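Local coordinates for putative fusidic acid resistance protein (Staphylococcus aureus, PDB 2YB5) that confers resistance to the antibiotic fusidic acid, probably by binding elongation factor G and so promoting its clearance from the ribosome, at residues V82-F87 against D114-S119; K104-D109 against W123-S128. All coordinates share one frame; numbering follows the deposited sequence.

In the fold
Loop segments do two jobs here: they join two parts of the protein and pack against a strand within one. Contact 1 comes first and spans the two family regions: 82-87 follows helix 70-80 of the elongation factor G-binding N-terminal part, and 114-119 leads to strand 121-125 of the treble-clef zinc-finger part. Contact 2 lies wholly within the latter, setting the loop 104-109 against strand 121-125, an outermost strand of the antiparallel sheet. Their centres are about 22 Å apart, and along the chain they interleave in the order 82-87, 104-109, 114-119, 123-128. Contact 1 thus lies at the junction of the two parts, whereas contact 2 fastens a loop to the edge of the zinc-finger sheet.

Contact 1: residues V82-F87 against D114-S119; sequences VYIQDF and DTKEIS
D86 meets T115 and K116 where a type I beta turn, D114 to E117, packs against the linker after helix 70-80, joining the N-terminal helical part to the treble-clef zinc-finger part. The carboxylate of D86 is gripped twice. T115 OG1 donates to the anti lone pair of D86 OD2 at 2.6 Å; with chi1 at 54°, OG1 lies between the backbone N and carbonyl carbon of T115. On the other oxygen, K116 NZ forms a salt bridge to D86 OD1 at 3.1 Å, arriving on the syn side but 27° out of the carboxylate plane. Two partners on different oxygens should limit rotation of the group and probably favour its ionised form.

The backbone adds a hydrogen bond from F87 N to T115 O, 2.9 Å long. The type I turn closes with the bond from E117 N to D114 O and is reinforced by an Asx turn, in which D114 OD1 accepts from K116 N.

Apolar contacts flank this polar patch. The methyls CG2 and CD1 of I84 approach K116 CB, while I84 also packs on V9 and F12 of helix 9-27. On the zinc-finger side, I118 touches F195 of helix 194-200. I118 CD1 also sits over one face of the F87 ring, 4.2 Å from its centroid in a CH-pi contact. At the ring's edge, near its plane, S119 O comes within 3.4 Å of F87 CE1.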
loop_
_atom_site.group_PDB
_atom_site.type_symbol
_atom_site.label_atom_id
_atom_site.label_comp_id
_atom_site.label_asym_id
_atom_site.label_seq_id
_atom_site.Cartn_x
_atom_site.Cartn_y
_atom_site.Cartn_z
ATOM N N VAL A 82 -8.899 -10.821 7.694
ATOM C CA VAL A 82 -10.192 -11.291 7.199
ATOM C C VAL A 82 -11.094 -10.134 6.757
ATOM O O VAL A 82 -11.922 -10.303 5.869
ATOM C CB VAL A 82 -10.933 -12.136 8.276
ATOM C CG1 VAL A 82 -10.082 -13.333 8.705
ATOM C CG2 VAL A 82 -11.306 -11.284 9.482
ATOM N N TYR A 83 -10.915 -8.959 7.364
ATOM C CA TYR A 83 -11.722 -7.783 7.018
ATOM C C TYR A 83 -11.151 -6.965 5.846
ATOM O O TYR A 83 -11.698 -5.915 5.521
ATOM C CB TYR A 83 -11.906 -6.866 8.244
ATOM C CG TYR A 83 -12.621 -7.491 9.438
ATOM C CD1 TYR A 83 -13.616 -8.454 9.271
ATOM C CD2 TYR A 83 -12.318 -7.088 10.738
ATOM C CE1 TYR A 83 -14.270 -9.013 10.368
ATOM C CE2 TYR A 83 -12.972 -7.642 11.842
ATOM C CZ TYR A 83 -13.945 -8.603 11.647
ATOM O OH TYR A 83 -14.597 -9.157 12.730
ATOM N N ILE A 84 -10.065 -7.429 5.222
ATOM C CA ILE A 84 -9.432 -6.692 4.120
ATOM C C ILE A 84 -10.129 -6.960 2.787
ATOM O O ILE A 84 -10.244 -8.113 2.361
ATOM C CB ILE A 84 -7.943 -7.077 3.935
ATOM C CG1 ILE A 84 -7.134 -6.798 5.202
ATOM C CG2 ILE A 84 -7.342 -6.329 2.753
ATOM C CD1 ILE A 84 -5.678 -7.260 5.116
ATOM N N GLN A 85 -10.559 -5.886 2.127
ATOM C CA GLN A 85 -11.084 -5.949 0.756
ATOM C C GLN A 85 -9.966 -6.273 -0.236
ATOM O O GLN A 85 -9.072 -5.447 -0.462
ATOM C CB GLN A 85 -11.725 -4.603 0.390
ATOM C CG GLN A 85 -12.288 -4.500 -1.019
ATOM C CD GLN A 85 -13.566 -5.286 -1.208
ATOM O OE1 GLN A 85 -13.674 -6.083 -2.139
ATOM N NE2 GLN A 85 -14.547 -5.066 -0.334
ATOM N N ASP A 86 -10.017 -7.462 -0.830
ATOM C CA ASP A 86 -8.994 -7.888 -1.793
ATOM C C ASP A 86 -8.923 -6.982 -3.015
ATOM O O ASP A 86 -9.918 -6.411 -3.459
ATOM C CB ASP A 86 -9.250 -9.316 -2.288
ATOM C CG ASP A 86 -9.030 -10.346 -1.222
ATOM O OD1 ASP A 86 -9.917 -10.500 -0.361
ATOM O OD2 ASP A 86 -7.978 -11.016 -1.259
ATOM N N PHE A 87 -7.713 -6.863 -3.546
ATOM C CA PHE A 87 -7.480 -6.184 -4.808
ATOM C C PHE A 87 -8.036 -7.069 -5.919
ATOM O O PHE A 87 -7.705 -8.246 -5.988
ATOM C CB PHE A 87 -5.981 -5.978 -4.998
ATOM C CG PHE A 87 -5.621 -5.206 -6.223
ATOM C CD1 PHE A 87 -5.521 -3.829 -6.177
ATOM C CD2 PHE A 87 -5.374 -5.858 -7.426
ATOM C CE1 PHE A 87 -5.169 -3.100 -7.301
ATOM C CE2 PHE A 87 -5.035 -5.145 -8.555
ATOM C CZ PHE A 87 -4.930 -3.758 -8.493
ATOM N N ASP A 114 -0.352 -11.858 -3.596
ATOM C CA ASP A 114 -1.325 -11.936 -2.512
ATOM C C ASP A 114 -2.222 -10.702 -2.594
ATOM O O ASP A 114 -1.747 -9.582 -2.455
ATOM C CB ASP A 114 -0.605 -11.974 -1.169
ATOM C CG ASP A 114 -1.521 -12.332 -0.029
ATOM O OD1 ASP A 114 -2.686 -11.881 -0.019
ATOM O OD2 ASP A 114 -1.071 -13.073 0.868
ATOM N N THR A 115 -3.519 -10.904 -2.805
ATOM C CA THR A 115 -4.408 -9.788 -3.130
ATOM C C THR A 115 -4.845 -8.959 -1.916
ATOM O O THR A 115 -5.429 -7.893 -2.082
ATOM C CB THR A 115 -5.638 -10.242 -3.969
ATOM O OG1 THR A 115 -6.330 -11.302 -3.303
ATOM C CG2 THR A 115 -5.192 -10.704 -5.345
ATOM N N LYS A 116 -4.535 -9.428 -0.707
ATOM C CA LYS A 116 -4.756 -8.637 0.503
ATOM C C LYS A 116 -3.514 -7.797 0.869
ATOM O O LYS A 116 -3.467 -7.197 1.940
ATOM C CB LYS A 116 -5.131 -9.549 1.677
ATOM C CG LYS A 116 -6.415 -10.348 1.461
ATOM C CD LYS A 116 -6.639 -11.340 2.592
ATOM C CE LYS A 116 -7.877 -12.177 2.374
ATOM N NZ LYS A 116 -9.134 -11.387 2.496
ATOM N N GLU A 117 -2.514 -7.785 -0.013
ATOM C CA GLU A 117 -1.258 -7.086 0.244
ATOM C C GLU A 117 -0.931 -6.012 -0.769
ATOM O O GLU A 117 0.136 -5.381 -0.677
ATOM C CB GLU A 117 -0.097 -8.078 0.271
ATOM C CG GLU A 117 -0.233 -9.179 1.293
ATOM C CD GLU A 117 1.068 -9.931 1.456
ATOM O OE1 GLU A 117 1.656 -10.313 0.418
ATOM O OE2 GLU A 117 1.509 -10.122 2.610
ATOM N N ILE A 118 -1.826 -5.767 -1.717
ATOM C CA ILE A 118 -1.578 -4.723 -2.705
ATOM C C ILE A 118 -2.737 -3.749 -2.841
ATOM O O ILE A 118 -3.906 -4.142 -2.871
ATOM C CB ILE A 118 -1.183 -5.290 -4.088
ATOM C CG1 ILE A 118 -2.136 -6.379 -4.554
ATOM C CG2 ILE A 118 0.254 -5.815 -4.075
ATOM C CD1 ILE A 118 -1.955 -6.689 -6.045
ATOM N N SER A 119 -2.379 -2.470 -2.874
ATOM C CA SER A 119 -3.288 -1.395 -3.207
ATOM C C SER A 119 -3.175 -1.100 -4.696
ATOM O O SER A 119 -4.098 -0.579 -5.309
ATOM C CB SER A 119 -2.937 -0.147 -2.411
ATOM O OG SER A 119 -3.184 -0.363 -1.033
#

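Contact 2: residues K104-D109 against W123-S128; sequences KLKRPD and WNDNSS
P108 lies over one face of the W123 indole, a proline-tryptophan packing that seats the loop 104-109 on an edge strand of the zinc-finger sheet. P108 CB stands 3.8 Å from the centroid of the five-membered ring and only 15° off its normal, a CH-pi contact. P108 CD reaches further toward the rim, 3.7 Å from W123 CE2, so the pyrrolidine spans the five-membered ring and its junction with the benzene ring.

The same indole makes the direct hydrogen bond of the contact. W123 NE1 donates to K106 O at 2.8 Å, with the acceptor almost in the ring plane and the N-H...O angle 162°. Seen from the carbonyl, the donor stands above its plane by 38°. One ring thus meets the loop by both face and edge, which should restrict how the indole can turn.

A second link is made through water. A water takes the N-H of K106 and donates to K104 O and to D125 OD2, the last at 2.8 Å, bridging loop and strand. The other carboxylate oxygen, D125 OD1, accepts from S127 OG at 2.6 Å within the type I turn D125 to S128. The extended aliphatic chain of K106 crosses D125, its CB and CD doing the touching, with CD 3.6 Å from D125 OD1. K106 NZ stays 4.7 Å from D125 OD1, so any attraction between the opposite charges is probably long-range.

Around this contact, L95 of helix 92-98 touches both L105 and W123, while Y132 of the adjacent antiparallel strand 130-136 brings its ring against the indole, placing W123 among loop, helix and sheet.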
loop_
_atom_site.group_PDB
_atom_site.type_symbol
_atom_site.label_atom_id
_atom_site.label_comp_id
_atom_site.label_asym_id
_atom_site.label_seq_id
_atom_site.Cartn_x
_atom_site.Cartn_y
_atom_site.Cartn_z
ATOM N N LYS A 104 2.675 -6.178 -27.462
ATOM C CA LYS A 104 3.259 -7.327 -26.772
ATOM C C LYS A 104 3.235 -7.053 -25.274
ATOM O O LYS A 104 4.146 -6.404 -24.751
ATOM C CB LYS A 104 4.699 -7.546 -27.269
ATOM C CG LYS A 104 4.768 -8.113 -28.697
ATOM C CD LYS A 104 6.147 -7.966 -29.351
ATOM C CE LYS A 104 6.138 -8.587 -30.759
ATOM N NZ LYS A 104 7.438 -8.474 -31.485
ATOM N N LEU A 105 2.182 -7.513 -24.594
ATOM C CA LEU A 105 1.978 -7.185 -23.174
ATOM C C LEU A 105 2.347 -8.348 -22.260
ATOM O O LEU A 105 1.625 -9.341 -22.185
ATOM C CB LEU A 105 0.523 -6.762 -22.900
ATOM C CG LEU A 105 0.203 -6.398 -21.436
ATOM C CD1 LEU A 105 0.906 -5.115 -21.017
ATOM C CD2 LEU A 105 -1.303 -6.290 -21.182
ATOM N N LYS A 106 3.458 -8.212 -21.548
ATOM C CA LYS A 106 3.786 -9.168 -20.504
ATOM C C LYS A 106 2.757 -9.062 -19.382
ATOM O O LYS A 106 2.551 -7.985 -18.799
ATOM C CB LYS A 106 5.179 -8.932 -19.930
ATOM C CG LYS A 106 5.477 -9.805 -18.719
ATOM C CD LYS A 106 6.960 -9.927 -18.425
ATOM C CE LYS A 106 7.227 -11.067 -17.443
ATOM N NZ LYS A 106 8.672 -11.461 -17.426
ATOM N N ARG A 107 2.131 -10.191 -19.080
ATOM C CA ARG A 107 1.163 -10.268 -18.001
ATOM C C ARG A 107 1.874 -10.547 -16.672
ATOM O O ARG A 107 2.951 -11.152 -16.651
ATOM C CB ARG A 107 0.088 -11.316 -18.344
ATOM C CG ARG A 107 -1.076 -10.700 -19.146
ATOM C CD ARG A 107 -1.453 -11.426 -20.424
ATOM N NE ARG A 107 -2.272 -12.597 -20.175
ATOM C CZ ARG A 107 -3.118 -13.164 -21.044
ATOM N NH1 ARG A 107 -3.317 -12.676 -22.270
ATOM N NH2 ARG A 107 -3.787 -14.248 -20.672
ATOM N N PRO A 108 1.303 -10.067 -15.556
ATOM C CA PRO A 108 1.871 -10.386 -14.260
ATOM C C PRO A 108 1.607 -11.850 -13.876
ATOM O O PRO A 108 0.645 -12.454 -14.346
ATOM C CB PRO A 108 1.137 -9.443 -13.319
ATOM C CG PRO A 108 -0.151 -9.196 -13.951
ATOM C CD PRO A 108 0.049 -9.306 -15.431
ATOM N N ASP A 109 2.469 -12.386 -13.021
ATOM C CA ASP A 109 2.365 -13.755 -12.539
ATOM C C ASP A 109 1.461 -13.757 -11.313
ATOM O O ASP A 109 1.842 -13.259 -10.256
ATOM C CB ASP A 109 3.761 -14.261 -12.180
ATOM C CG ASP A 109 3.795 -15.744 -11.867
ATOM O OD1 ASP A 109 2.733 -16.363 -11.604
ATOM O OD2 ASP A 109 4.923 -16.287 -11.894
ATOM N N TRP A 123 4.237 -4.423 -11.877
ATOM C CA TRP A 123 5.098 -5.513 -12.342
ATOM C C TRP A 123 6.005 -5.082 -13.465
ATOM O O TRP A 123 5.660 -4.202 -14.265
ATOM C CB TRP A 123 4.289 -6.738 -12.786
ATOM C CG TRP A 123 3.537 -6.626 -14.115
ATOM C CD1 TRP A 123 3.901 -7.180 -15.319
ATOM C CD2 TRP A 123 2.274 -5.982 -14.342
ATOM N NE1 TRP A 123 2.945 -6.911 -16.273
ATOM C CE2 TRP A 123 1.939 -6.178 -15.701
ATOM C CE3 TRP A 123 1.399 -5.248 -13.532
ATOM C CZ2 TRP A 123 0.781 -5.650 -16.267
ATOM C CZ3 TRP A 123 0.231 -4.749 -14.094
ATOM C CH2 TRP A 123 -0.056 -4.939 -15.446
ATOM N N ASN A 124 7.162 -5.731 -13.527
ATOM C CA ASN A 124 8.211 -5.329 -14.438
ATOM C C ASN A 124 8.286 -6.254 -15.650
ATOM O O ASN A 124 8.071 -7.468 -15.547
ATOM C CB ASN A 124 9.559 -5.259 -13.695
ATOM C CG ASN A 124 9.562 -4.227 -12.567
ATOM O OD1 ASN A 124 8.748 -3.290 -12.549
ATOM N ND2 ASN A 124 10.474 -4.398 -11.609
ATOM N N ASP A 125 8.539 -5.655 -16.809
ATOM C CA ASP A 125 8.939 -6.400 -17.994
ATOM C C ASP A 125 10.391 -6.015 -18.298
ATOM O O ASP A 125 10.650 -5.048 -19.007
ATOM C CB ASP A 125 8.025 -6.079 -19.180
ATOM C CG ASP A 125 8.398 -6.853 -20.439
ATOM O OD1 ASP A 125 9.166 -7.836 -20.340
ATOM O OD2 ASP A 125 7.915 -6.477 -21.533
ATOM N N ASN A 126 11.319 -6.787 -17.734
ATOM C CA ASN A 126 12.756 -6.575 -17.894
ATOM C C ASN A 126 13.258 -6.601 -19.346
ATOM O O ASN A 126 14.309 -6.035 -19.639
ATOM C CB ASN A 126 13.545 -7.624 -17.085
ATOM C CG ASN A 126 13.250 -7.578 -15.576
ATOM O OD1 ASN A 126 13.651 -8.476 -14.834
ATOM N ND2 ASN A 126 12.558 -6.535 -15.124
ATOM N N SER A 127 12.529 -7.261 -20.248
ATOM C CA SER A 127 12.956 -7.327 -21.659
ATOM C C SER A 127 12.803 -5.985 -22.398
ATOM O O SER A 127 13.465 -5.758 -23.408
ATOM C CB SER A 127 12.244 -8.468 -22.408
ATOM O OG SER A 127 10.834 -8.392 -22.304
ATOM N N SER A 128 11.948 -5.099 -21.881
ATOM C CA SER A 128 11.773 -3.746 -22.427
ATOM C C SER A 128 12.050 -2.675 -21.368
ATOM O O SER A 128 11.768 -1.487 -21.574
ATOM C CB SER A 128 10.364 -3.581 -23.020
ATOM O OG SER A 128 9.421 -4.435 -22.390
HETATM O O HOH W 1 5.193 -6.080 -22.246
#